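Penaeus monodon metallodensovirus major capsid protein (Penaeus monodon metallodensovirus, PDB 6WH7) probably builds the icosahedral capsid shell of a shrimp densovirus from sixty copies. Local coordinates at residues G125-N130 with A217-H222; R89-Y94 with L293-E298; H159-Q164 with K207-K212; I83-M88 with A269-S274. One frame throughout, in Å; residues are numbered along the deposited sequence.

Interaction 1. Residues G125-N130 with A217-H222; sequences GYTLSN and ALHFSH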
# COMPACT_ATOMS: atom_id res chain seq x y z
N GLY A 125 10.90 -26.17 -84.89
CA GLY A 125 10.24 -27.28 -84.25
C GLY A 125 9.06 -27.77 -85.07
O GLY A 125 8.58 -27.09 -85.97
N TYR A 126 8.62 -28.98 -84.73
CA TYR A 126 7.47 -29.57 -85.39
C TYR A 126 6.69 -30.40 -84.39
O TYR A 126 7.20 -30.79 -83.34
CB TYR A 126 7.89 -30.43 -86.59
CG TYR A 126 8.60 -31.71 -86.24
CD1 TYR A 126 7.92 -32.90 -86.15
CD2 TYR A 126 9.96 -31.72 -85.99
CE1 TYR A 126 8.56 -34.06 -85.83
CE2 TYR A 126 10.61 -32.88 -85.68
CZ TYR A 126 9.90 -34.05 -85.60
OH TYR A 126 10.55 -35.21 -85.28
N THR A 127 5.43 -30.64 -84.72
CA THR A 127 4.53 -31.40 -83.86
C THR A 127 3.87 -32.50 -84.67
O THR A 127 3.32 -32.24 -85.74
CB THR A 127 3.45 -30.50 -83.25
OG1 THR A 127 4.07 -29.49 -82.45
CG2 THR A 127 2.54 -31.32 -82.37
N LEU A 128 3.94 -33.72 -84.16
CA LEU A 128 3.20 -34.85 -84.69
C LEU A 128 1.96 -35.05 -83.84
O LEU A 128 2.07 -35.14 -82.61
CB LEU A 128 4.06 -36.11 -84.69
CG LEU A 128 4.73 -36.46 -86.00
CD1 LEU A 128 5.52 -35.32 -86.52
CD2 LEU A 128 5.64 -37.64 -85.76
N SER A 129 0.81 -35.11 -84.47
CA SER A 129 -0.44 -35.05 -83.74
C SER A 129 -1.48 -35.96 -84.37
O SER A 129 -1.49 -36.16 -85.58
CB SER A 129 -0.96 -33.62 -83.70
OG SER A 129 -2.21 -33.58 -83.05
N ASN A 130 -2.35 -36.50 -83.53
CA ASN A 130 -3.58 -37.18 -83.94
C ASN A 130 -3.26 -38.36 -84.86
O ASN A 130 -3.63 -38.41 -86.03
CB ASN A 130 -4.52 -36.17 -84.60
CG ASN A 130 -4.93 -35.09 -83.64
OD1 ASN A 130 -4.72 -33.91 -83.89
ND2 ASN A 130 -5.54 -35.47 -82.53
N ALA A 217 0.08 -35.19 -78.54
CA ALA A 217 0.93 -34.87 -79.68
C ALA A 217 2.40 -34.93 -79.29
O ALA A 217 2.77 -34.73 -78.14
CB ALA A 217 0.59 -33.49 -80.22
N LEU A 218 3.23 -35.22 -80.28
CA LEU A 218 4.67 -35.30 -80.11
C LEU A 218 5.28 -33.97 -80.55
O LEU A 218 5.25 -33.64 -81.74
CB LEU A 218 5.25 -36.45 -80.91
CG LEU A 218 4.78 -37.85 -80.56
CD1 LEU A 218 5.38 -38.84 -81.52
CD2 LEU A 218 5.14 -38.19 -79.14
N HIS A 219 5.83 -33.22 -79.61
CA HIS A 219 6.42 -31.92 -79.88
C HIS A 219 7.93 -32.05 -79.88
O HIS A 219 8.50 -32.65 -78.97
CB HIS A 219 6.00 -30.90 -78.82
CG HIS A 219 4.52 -30.76 -78.65
ND1 HIS A 219 3.73 -30.11 -79.56
CD2 HIS A 219 3.70 -31.20 -77.67
CE1 HIS A 219 2.47 -30.14 -79.15
NE2 HIS A 219 2.43 -30.80 -78.01
N PHE A 220 8.58 -31.50 -80.90
CA PHE A 220 10.03 -31.51 -80.96
C PHE A 220 10.50 -30.14 -81.39
O PHE A 220 10.07 -29.64 -82.44
CB PHE A 220 10.52 -32.59 -81.92
CG PHE A 220 10.03 -33.94 -81.57
CD1 PHE A 220 10.63 -34.67 -80.57
CD2 PHE A 220 8.93 -34.47 -82.20
CE1 PHE A 220 10.17 -35.89 -80.23
CE2 PHE A 220 8.47 -35.69 -81.86
CZ PHE A 220 9.08 -36.40 -80.87
N SER A 221 11.35 -29.52 -80.59
CA SER A 221 11.85 -28.18 -80.86
C SER A 221 13.36 -28.20 -80.85
O SER A 221 14.00 -29.05 -80.23
CB SER A 221 11.35 -27.17 -79.84
OG SER A 221 9.95 -27.00 -79.92
N HIS A 222 13.94 -27.23 -81.55
CA HIS A 222 15.37 -27.00 -81.50
C HIS A 222 15.61 -25.50 -81.46
O HIS A 222 15.18 -24.78 -82.36
CB HIS A 222 16.06 -27.61 -82.72
CG HIS A 222 17.55 -27.49 -82.69
ND1 HIS A 222 18.32 -28.12 -81.74
CD2 HIS A 222 18.41 -26.82 -83.49
CE1 HIS A 222 19.59 -27.84 -81.96
NE2 HIS A 222 19.67 -27.06 -83.02
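The BIDG sheet of the viral jelly roll gains its G strand here, where Y126, T127 and L128 of strand 118-135 (D) meet F220, H219 and L218 of strand 218-222 (G). The two strands run antiparallel, their axes at 175°. The hydrogen-bonded pairs Y126-F220 and L128-L218 each exchange two backbone bonds, among them F220 N to Y126 O at 2.9 Å and L128 N to L218 O at 2.8 Å. Beside these bonds, T127 CA makes a CA-H...O contact of 3.2 Å with L218 O.

On the face carrying T127 and H219, the two side chains lie side by side and point the same way. T127 OG1 stands beside its own backbone N (chi1 -61°), at the imidazole edge near the ring plane, and hydrogen-bonds H219 ND1 at 3.0 Å; either atom could donate. T127 CG2 packs on A217 CB at 3.6 Å.

The other face, with Y126, F220, L128 and L218, is buried. The Y126 ring takes F220 CB over one side, 4.2 Å from the ring centroid, while F220 CD2 comes within 3.6 Å of Y126 CZ. The two rings meet obliquely, their planes inclined at 34°. Beyond the pair, Y126 OH hydrogen-bonds H271 ND1 and F220 stacks on H159, both residues of the facing sheet.

The ladder thus separates two chemistries: a polar hydroxyl-imidazole pair on the face bearing the exposed H219, and on the other an apolar surface in which the one phenolic oxygen of Y126 is satisfied by H271.

Interaction 2. Residues R89-Y94 with L293-E298; sequences RFYCEY and LETEIE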
# COMPACT_ATOMS: atom_id res chain seq x y z
N ARG A 89 14.27 -26.06 -95.49
CA ARG A 89 13.17 -26.16 -96.43
C ARG A 89 11.97 -26.88 -95.84
O ARG A 89 10.85 -26.70 -96.33
CB ARG A 89 13.66 -26.89 -97.67
CG ARG A 89 12.70 -26.94 -98.79
CD ARG A 89 13.29 -27.72 -99.91
NE ARG A 89 14.47 -27.08 -100.46
CZ ARG A 89 14.43 -26.19 -101.44
NH1 ARG A 89 13.27 -25.86 -101.98
NH2 ARG A 89 15.55 -25.65 -101.89
N PHE A 90 12.18 -27.66 -94.79
CA PHE A 90 11.10 -28.42 -94.18
C PHE A 90 10.10 -27.50 -93.49
O PHE A 90 8.89 -27.71 -93.57
CB PHE A 90 11.72 -29.42 -93.21
CG PHE A 90 10.73 -30.26 -92.46
CD1 PHE A 90 10.10 -31.32 -93.09
CD2 PHE A 90 10.52 -30.07 -91.12
CE1 PHE A 90 9.23 -32.11 -92.40
CE2 PHE A 90 9.65 -30.86 -90.43
CZ PHE A 90 9.01 -31.88 -91.07
N TYR A 91 10.59 -26.49 -92.78
CA TYR A 91 9.75 -25.63 -91.96
C TYR A 91 9.13 -24.46 -92.72
O TYR A 91 7.95 -24.17 -92.54
CB TYR A 91 10.58 -25.11 -90.80
CG TYR A 91 11.06 -26.21 -89.93
CD1 TYR A 91 10.30 -26.66 -88.88
CD2 TYR A 91 12.28 -26.82 -90.16
CE1 TYR A 91 10.74 -27.67 -88.08
CE2 TYR A 91 12.72 -27.82 -89.37
CZ TYR A 91 11.95 -28.25 -88.32
OH TYR A 91 12.38 -29.26 -87.51
N CYS A 92 9.92 -23.76 -93.52
CA CYS A 92 9.49 -22.52 -94.13
C CYS A 92 9.03 -22.67 -95.57
O CYS A 92 8.73 -21.67 -96.22
CB CYS A 92 10.61 -21.48 -94.02
SG CYS A 92 12.22 -22.08 -94.43
N GLU A 93 8.96 -23.89 -96.07
CA GLU A 93 8.57 -24.15 -97.44
C GLU A 93 7.65 -25.35 -97.45
O GLU A 93 7.96 -26.37 -96.84
CB GLU A 93 9.81 -24.37 -98.30
CG GLU A 93 9.56 -24.72 -99.71
CD GLU A 93 10.82 -24.64 -100.52
OE1 GLU A 93 11.84 -24.21 -99.95
OE2 GLU A 93 10.81 -25.01 -101.71
N TYR A 94 6.51 -25.23 -98.12
CA TYR A 94 5.44 -26.20 -97.97
C TYR A 94 5.49 -27.14 -99.16
O TYR A 94 4.95 -26.83 -100.22
CB TYR A 94 4.11 -25.47 -97.87
CG TYR A 94 2.90 -26.30 -97.52
CD1 TYR A 94 2.70 -26.73 -96.22
CD2 TYR A 94 1.95 -26.61 -98.47
CE1 TYR A 94 1.60 -27.46 -95.89
CE2 TYR A 94 0.84 -27.35 -98.14
CZ TYR A 94 0.67 -27.77 -96.84
OH TYR A 94 -0.42 -28.51 -96.49
N LEU A 293 1.05 -33.04 -89.22
CA LEU A 293 2.36 -32.43 -89.09
C LEU A 293 2.18 -30.92 -89.02
O LEU A 293 1.78 -30.29 -90.00
CB LEU A 293 3.27 -32.81 -90.25
CG LEU A 293 4.63 -32.13 -90.23
CD1 LEU A 293 5.39 -32.55 -89.00
CD2 LEU A 293 5.41 -32.47 -91.47
N GLU A 294 2.45 -30.35 -87.85
CA GLU A 294 2.53 -28.91 -87.68
C GLU A 294 3.97 -28.53 -87.41
O GLU A 294 4.53 -28.91 -86.38
CB GLU A 294 1.64 -28.44 -86.53
CG GLU A 294 0.17 -28.44 -86.83
CD GLU A 294 -0.64 -27.99 -85.65
OE1 GLU A 294 -0.10 -27.96 -84.53
OE2 GLU A 294 -1.82 -27.63 -85.84
N THR A 295 4.56 -27.78 -88.32
CA THR A 295 5.92 -27.28 -88.15
C THR A 295 5.88 -25.79 -87.86
O THR A 295 4.98 -25.08 -88.30
CB THR A 295 6.77 -27.54 -89.40
OG1 THR A 295 6.20 -26.86 -90.52
CG2 THR A 295 6.82 -29.00 -89.69
N GLU A 296 6.85 -25.33 -87.08
CA GLU A 296 7.01 -23.91 -86.83
C GLU A 296 8.49 -23.57 -86.83
O GLU A 296 9.28 -24.25 -86.18
CB GLU A 296 6.38 -23.51 -85.50
CG GLU A 296 6.50 -22.04 -85.21
CD GLU A 296 5.87 -21.66 -83.90
OE1 GLU A 296 5.36 -22.57 -83.20
OE2 GLU A 296 5.88 -20.46 -83.55
N ILE A 297 8.85 -22.53 -87.56
CA ILE A 297 10.19 -21.96 -87.52
C ILE A 297 10.05 -20.49 -87.16
O ILE A 297 9.27 -19.77 -87.78
CB ILE A 297 10.94 -22.15 -88.85
CG1 ILE A 297 12.35 -21.60 -88.75
CG2 ILE A 297 10.17 -21.55 -90.01
CD1 ILE A 297 13.23 -22.03 -89.87
N GLU A 298 10.78 -20.06 -86.14
CA GLU A 298 10.66 -18.72 -85.60
C GLU A 298 11.85 -17.90 -86.08
O GLU A 298 12.97 -18.13 -85.63
CB GLU A 298 10.62 -18.75 -84.08
CG GLU A 298 9.43 -19.45 -83.50
CD GLU A 298 9.47 -19.47 -81.99
OE1 GLU A 298 10.51 -19.08 -81.43
OE2 GLU A 298 8.47 -19.89 -81.37
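Y91, on the short, weakly bonded helix 88-92, meets I297, E296 and T295 of strand 287-302 with successive parts of its side chain. Its CB rests against I297, 3.6 Å from I297 CB and almost as near to I297 CG2. CG stands beside the residue's own backbone N, anti to the carbonyl carbon (chi1 -62°). Farther out, CD1 lies 3.7 Å from T295 CB and 3.8 Å from E296 O, and CE1 is at 4.2 Å from that same E296 O. At the tip, OH turns to a partner outside the strand and hydrogen-bonds the carbonyl oxygen of W85.

F90 works beside it. Its CD2 sits over the centre of the Y91 ring, and its outer atoms reach the strand: CZ meets L293 CD2 at 3.7 Å, the two side chains tip to tip, while CE2 touches T295 CG2 at 3.5 Å. On the other flank C92 CB packs on I297 CG2 at 4.0 Å.

Across residues 89-94 and 293-298 of the jelly roll the touch is therefore mainly hydrocarbon, and no hydrogen bond passes directly between them. An indirect polar link exists: R184 NH1 hydrogen-bonds both F90 O and T295 OG1. This threonine consequently divides its branches, the methyl lying against an aromatic ring and the hydroxyl serving an arginine, so that a buried polar atom is satisfied within an otherwise largely apolar interface.

Interaction 3. Residues H159-Q164 with K207-K212; sequences HSIDDQ and KNRYWK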
# COMPACT_ATOMS: atom_id res chain seq x y z
N HIS A 159 8.34 -43.32 -82.78
CA HIS A 159 9.14 -42.15 -83.09
C HIS A 159 10.50 -42.33 -82.45
O HIS A 159 10.60 -42.49 -81.23
CB HIS A 159 8.51 -40.86 -82.57
CG HIS A 159 9.26 -39.64 -82.98
ND1 HIS A 159 9.19 -39.13 -84.26
CD2 HIS A 159 10.18 -38.90 -82.33
CE1 HIS A 159 9.98 -38.08 -84.35
NE2 HIS A 159 10.60 -37.92 -83.19
N SER A 160 11.55 -42.31 -83.26
CA SER A 160 12.90 -42.55 -82.79
C SER A 160 13.72 -41.29 -82.95
O SER A 160 13.71 -40.67 -84.01
CB SER A 160 13.53 -43.70 -83.56
OG SER A 160 12.82 -44.90 -83.36
N ILE A 161 14.41 -40.90 -81.88
CA ILE A 161 15.40 -39.84 -81.92
C ILE A 161 16.76 -40.50 -81.78
O ILE A 161 16.99 -41.24 -80.82
CB ILE A 161 15.18 -38.81 -80.81
CG1 ILE A 161 13.84 -38.11 -80.98
CG2 ILE A 161 16.28 -37.80 -80.82
CD1 ILE A 161 13.49 -37.24 -79.84
N ASP A 162 17.67 -40.22 -82.70
CA ASP A 162 18.97 -40.87 -82.67
C ASP A 162 19.94 -39.87 -82.06
O ASP A 162 20.52 -39.04 -82.76
CB ASP A 162 19.37 -41.26 -84.08
CG ASP A 162 20.59 -42.13 -84.11
OD1 ASP A 162 21.06 -42.53 -83.03
OD2 ASP A 162 21.08 -42.41 -85.22
N ASP A 163 20.16 -40.01 -80.76
CA ASP A 163 21.03 -39.14 -79.98
C ASP A 163 22.48 -39.58 -80.04
O ASP A 163 23.38 -38.75 -80.14
CB ASP A 163 20.55 -39.11 -78.53
CG ASP A 163 19.27 -38.35 -78.37
OD1 ASP A 163 18.97 -37.51 -79.24
OD2 ASP A 163 18.55 -38.59 -77.38
N GLN A 164 22.71 -40.89 -79.96
CA GLN A 164 24.04 -41.44 -80.07
C GLN A 164 24.54 -41.45 -81.50
O GLN A 164 25.71 -41.79 -81.73
CB GLN A 164 24.06 -42.84 -79.49
CG GLN A 164 23.76 -42.88 -78.01
CD GLN A 164 24.88 -42.28 -77.18
OE1 GLN A 164 24.83 -41.12 -76.80
NE2 GLN A 164 25.88 -43.09 -76.88
N LYS A 207 16.37 -42.71 -78.00
CA LYS A 207 15.03 -42.33 -77.58
C LYS A 207 14.04 -42.87 -78.59
O LYS A 207 14.08 -42.50 -79.77
CB LYS A 207 14.90 -40.82 -77.46
CG LYS A 207 15.75 -40.22 -76.37
CD LYS A 207 15.53 -38.73 -76.26
CE LYS A 207 14.17 -38.44 -75.67
NZ LYS A 207 14.07 -38.91 -74.26
N ASN A 208 13.16 -43.75 -78.14
CA ASN A 208 12.13 -44.33 -78.99
C ASN A 208 10.81 -44.17 -78.26
O ASN A 208 10.61 -44.76 -77.20
CB ASN A 208 12.40 -45.81 -79.25
CG ASN A 208 13.67 -46.03 -80.01
OD1 ASN A 208 13.73 -45.84 -81.22
ND2 ASN A 208 14.71 -46.43 -79.30
N ARG A 209 9.91 -43.37 -78.81
CA ARG A 209 8.57 -43.22 -78.26
C ARG A 209 7.64 -44.13 -79.03
O ARG A 209 7.57 -44.05 -80.26
CB ARG A 209 8.09 -41.77 -78.35
CG ARG A 209 8.82 -40.84 -77.44
CD ARG A 209 8.38 -39.42 -77.63
NE ARG A 209 9.09 -38.53 -76.72
CZ ARG A 209 10.31 -38.07 -76.95
NH1 ARG A 209 10.95 -38.42 -78.05
NH2 ARG A 209 10.89 -37.27 -76.07
N TYR A 210 6.92 -44.99 -78.32
CA TYR A 210 5.87 -45.78 -78.95
C TYR A 210 4.60 -44.95 -78.84
O TYR A 210 4.08 -44.75 -77.74
CB TYR A 210 5.69 -47.15 -78.31
CG TYR A 210 6.89 -48.06 -78.40
CD1 TYR A 210 7.91 -47.80 -79.27
CD2 TYR A 210 6.91 -49.25 -77.72
CE1 TYR A 210 8.99 -48.64 -79.38
CE2 TYR A 210 7.97 -50.12 -77.83
CZ TYR A 210 9.01 -49.81 -78.66
OH TYR A 210 10.07 -50.66 -78.78
N TRP A 211 4.11 -44.49 -79.97
CA TRP A 211 3.07 -43.48 -80.00
C TRP A 211 1.81 -44.11 -80.54
O TRP A 211 1.82 -44.71 -81.62
CB TRP A 211 3.55 -42.27 -80.81
CG TRP A 211 2.61 -41.13 -80.90
CD1 TRP A 211 2.10 -40.42 -79.87
CD2 TRP A 211 2.26 -40.42 -82.08
NE1 TRP A 211 1.35 -39.38 -80.33
CE2 TRP A 211 1.44 -39.35 -81.70
CE3 TRP A 211 2.52 -40.60 -83.44
CZ2 TRP A 211 0.89 -38.47 -82.61
CZ3 TRP A 211 1.98 -39.73 -84.34
CH2 TRP A 211 1.16 -38.68 -83.93
N LYS A 212 0.74 -44.00 -79.78
CA LYS A 212 -0.47 -44.77 -79.99
C LYS A 212 -1.61 -43.83 -80.33
O LYS A 212 -1.53 -42.63 -80.09
CB LYS A 212 -0.81 -45.58 -78.73
CG LYS A 212 0.23 -46.62 -78.39
CD LYS A 212 -0.17 -47.42 -77.18
CE LYS A 212 0.77 -48.59 -76.94
NZ LYS A 212 2.10 -48.18 -76.42
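H159, S160 and I161 of strand 157-162 pair with R209, N208 and K207 of strand 207-211, the E and F strands of the CHEF sheet of the jelly roll. Backbone bonds form the ladder, antiparallel at 172°. H159 and R209 bond each other twice, H159 N to R209 O and R209 N to H159 O each measuring 2.7 Å. I161 N reaches K207 O at the same distance, whereas the return bond from K207 N to I161 O is longer, 3.2 Å.

A side-chain hydrogen bond spans the non-hydrogen-bonded pair. S160 OG donates to N208 OD1 at 2.5 Å, approaching in the plane of the amide carbonyl; the other end of that amide, ND2, is held by F205 O, which fixes how the group is turned.

Van der Waals contact lies on the face of H159, I161, K207 and R209. The hydrocarbon part is I161 CB against K207 CB, 3.9 Å apart. The extended R209 chain brings its guanidinium past I161, whose CD1 rests at the edge of the group near its plane, 3.3 Å from R209 NH1. R209 and Y210 also form an antiparallel ladder with a strand of a neighbouring subunit, carrying the sheet across the interface.

Opposite charges draw near without pairing. K207 bends at its outer torsions, leaving NZ 5.5 Å from D163 OD2; that oxygen hydrogen-bonds N206 ND2 and lies 3.2 Å from K207 CD.

Interaction 4. Residues I83-M88 with A269-S274; sequences IPWNVM and AGHYLS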
# COMPACT_ATOMS: atom_id res chain seq x y z
N ILE A 83 12.71 -38.14 -90.81
CA ILE A 83 12.07 -36.84 -90.65
C ILE A 83 13.10 -35.80 -91.05
O ILE A 83 14.07 -35.58 -90.32
CB ILE A 83 11.59 -36.61 -89.22
CG1 ILE A 83 10.80 -37.82 -88.71
CG2 ILE A 83 10.72 -35.38 -89.15
CD1 ILE A 83 9.67 -38.18 -89.55
N PRO A 84 12.93 -35.11 -92.17
CA PRO A 84 13.92 -34.11 -92.60
C PRO A 84 13.78 -32.83 -91.80
O PRO A 84 13.71 -31.73 -92.35
CB PRO A 84 13.57 -33.90 -94.07
CG PRO A 84 12.13 -34.13 -94.12
CD PRO A 84 11.80 -35.18 -93.10
N TRP A 85 13.76 -32.96 -90.48
CA TRP A 85 13.45 -31.84 -89.61
C TRP A 85 14.67 -30.99 -89.35
O TRP A 85 14.57 -29.98 -88.65
CB TRP A 85 12.89 -32.36 -88.29
CG TRP A 85 13.95 -32.81 -87.35
CD1 TRP A 85 14.78 -33.87 -87.49
CD2 TRP A 85 14.20 -32.27 -86.05
NE1 TRP A 85 15.60 -33.97 -86.40
CE2 TRP A 85 15.25 -33.01 -85.50
CE3 TRP A 85 13.66 -31.22 -85.32
CZ2 TRP A 85 15.77 -32.73 -84.24
CZ3 TRP A 85 14.17 -30.94 -84.08
CH2 TRP A 85 15.21 -31.69 -83.55
N ASN A 86 15.82 -31.38 -89.88
CA ASN A 86 17.02 -30.57 -89.81
C ASN A 86 17.23 -29.73 -91.05
O ASN A 86 18.24 -29.04 -91.16
CB ASN A 86 18.25 -31.43 -89.52
CG ASN A 86 18.45 -32.53 -90.53
OD1 ASN A 86 17.53 -32.90 -91.25
ND2 ASN A 86 19.66 -33.04 -90.59
N VAL A 87 16.29 -29.75 -91.98
CA VAL A 87 16.38 -29.00 -93.23
C VAL A 87 15.56 -27.73 -93.08
O VAL A 87 14.42 -27.78 -92.61
CB VAL A 87 15.90 -29.85 -94.41
CG1 VAL A 87 16.02 -29.09 -95.70
CG2 VAL A 87 16.65 -31.15 -94.46
N MET A 88 16.14 -26.60 -93.47
CA MET A 88 15.39 -25.34 -93.45
C MET A 88 14.15 -25.42 -94.33
O MET A 88 13.09 -24.93 -93.96
CB MET A 88 16.28 -24.19 -93.92
CG MET A 88 17.35 -23.77 -92.95
SD MET A 88 16.69 -23.03 -91.46
CE MET A 88 16.00 -21.53 -92.14
N ALA A 269 19.43 -34.21 -83.61
CA ALA A 269 19.47 -35.64 -83.75
C ALA A 269 18.52 -36.10 -84.85
O ALA A 269 17.56 -35.40 -85.21
CB ALA A 269 19.11 -36.31 -82.43
N GLY A 270 18.80 -37.27 -85.40
CA GLY A 270 17.94 -37.82 -86.43
C GLY A 270 16.62 -38.23 -85.85
O GLY A 270 16.56 -38.93 -84.84
N HIS A 271 15.54 -37.77 -86.46
CA HIS A 271 14.21 -38.21 -86.08
C HIS A 271 13.69 -39.17 -87.13
O HIS A 271 13.85 -38.96 -88.33
CB HIS A 271 13.25 -37.05 -85.88
CG HIS A 271 13.55 -36.22 -84.68
ND1 HIS A 271 12.79 -35.14 -84.32
CD2 HIS A 271 14.54 -36.31 -83.77
CE1 HIS A 271 13.28 -34.61 -83.21
NE2 HIS A 271 14.35 -35.29 -82.87
N TYR A 272 13.07 -40.24 -86.65
CA TYR A 272 12.77 -41.40 -87.46
C TYR A 272 11.41 -41.94 -87.04
O TYR A 272 11.09 -41.97 -85.85
CB TYR A 272 13.83 -42.47 -87.26
CG TYR A 272 15.20 -42.06 -87.70
CD1 TYR A 272 15.47 -41.75 -89.02
CD2 TYR A 272 16.21 -41.89 -86.77
CE1 TYR A 272 16.72 -41.37 -89.41
CE2 TYR A 272 17.45 -41.49 -87.15
CZ TYR A 272 17.71 -41.23 -88.47
OH TYR A 272 18.96 -40.83 -88.83
N LEU A 273 10.62 -42.34 -88.02
CA LEU A 273 9.36 -43.01 -87.77
C LEU A 273 9.47 -44.45 -88.23
O LEU A 273 10.07 -44.73 -89.26
CB LEU A 273 8.20 -42.31 -88.47
CG LEU A 273 7.93 -40.93 -87.89
CD1 LEU A 273 6.85 -40.23 -88.66
CD2 LEU A 273 7.56 -41.04 -86.44
N SER A 274 8.89 -45.35 -87.45
CA SER A 274 9.05 -46.77 -87.70
C SER A 274 7.87 -47.49 -87.10
O SER A 274 7.16 -46.96 -86.24
CB SER A 274 10.37 -47.28 -87.11
OG SER A 274 10.54 -48.66 -87.35
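W85 and H271 form the dense part of this contact, lying face to face. The five-membered ring of the indole and the imidazole have centroids 3.8 Å apart and planes only 10° from parallel. W85 CE2 lies over the middle of the imidazole, while H271 CE1 sits over the indole toward its rim; W85 CZ2 is 3.2 Å from H271 NE2. At the indole edge, NE1 donates to A269 O at 2.7 Å, the acceptor almost exactly in the ring plane. Stack and hydrogen bond together fix both the tilt and the rotation of the indole, with Y126 holding H271 ND1 from another direction.

The segments belong to the CHEF sheet of the jelly roll and its exit: I83 lies at the margin of strand 79-83 (C), next to strand 270-274 (H), and the chain then leaves through an inverse gamma turn centred on P84 and a type I turn from P84 to V87. W85 CG lies between its backbone N and carbonyl carbon (chi1 81°), and the side chain leads back toward strand H.

Around I83 the fit is less intimate, aliphatic atoms meeting without flat stacking. One backbone bond, I83 N to H271 O at 2.8 Å, is nearly straight at hydrogen, though the donor stands 31° out of the carbonyl plane. I83 CB lies 3.8 Å from H271 CB, and beyond it I83 CD1 touches the L273 side chain, 3.6 Å from L273 CD1. This looser side is buried as well, with F291 of strand 287-302 against L273.

Overall arrangement
Interactions 2 and 4 lie in the buried middle of the jelly roll, whereas interactions 1 and 3 are only partly buried. Interactions 1 and 2 share the BIDG sheet, through neighbouring strands 118-135 and 287-302; interactions 3 and 4 share the CHEF sheet, through strands 157-162 and 270-274. Between the sheets, interactions 1, 3 and 4 meet in an aromatic layer, and W85 ties interaction 4 to interaction 2. Chemistry follows position: full backbone ladders build the two partly buried contacts, while side-chain hydrocarbon in interaction 2 and ring stacking in interaction 4 dominate inside. Interaction 3 continues as a sheet into a neighbouring subunit, and no other chain touches interaction 4.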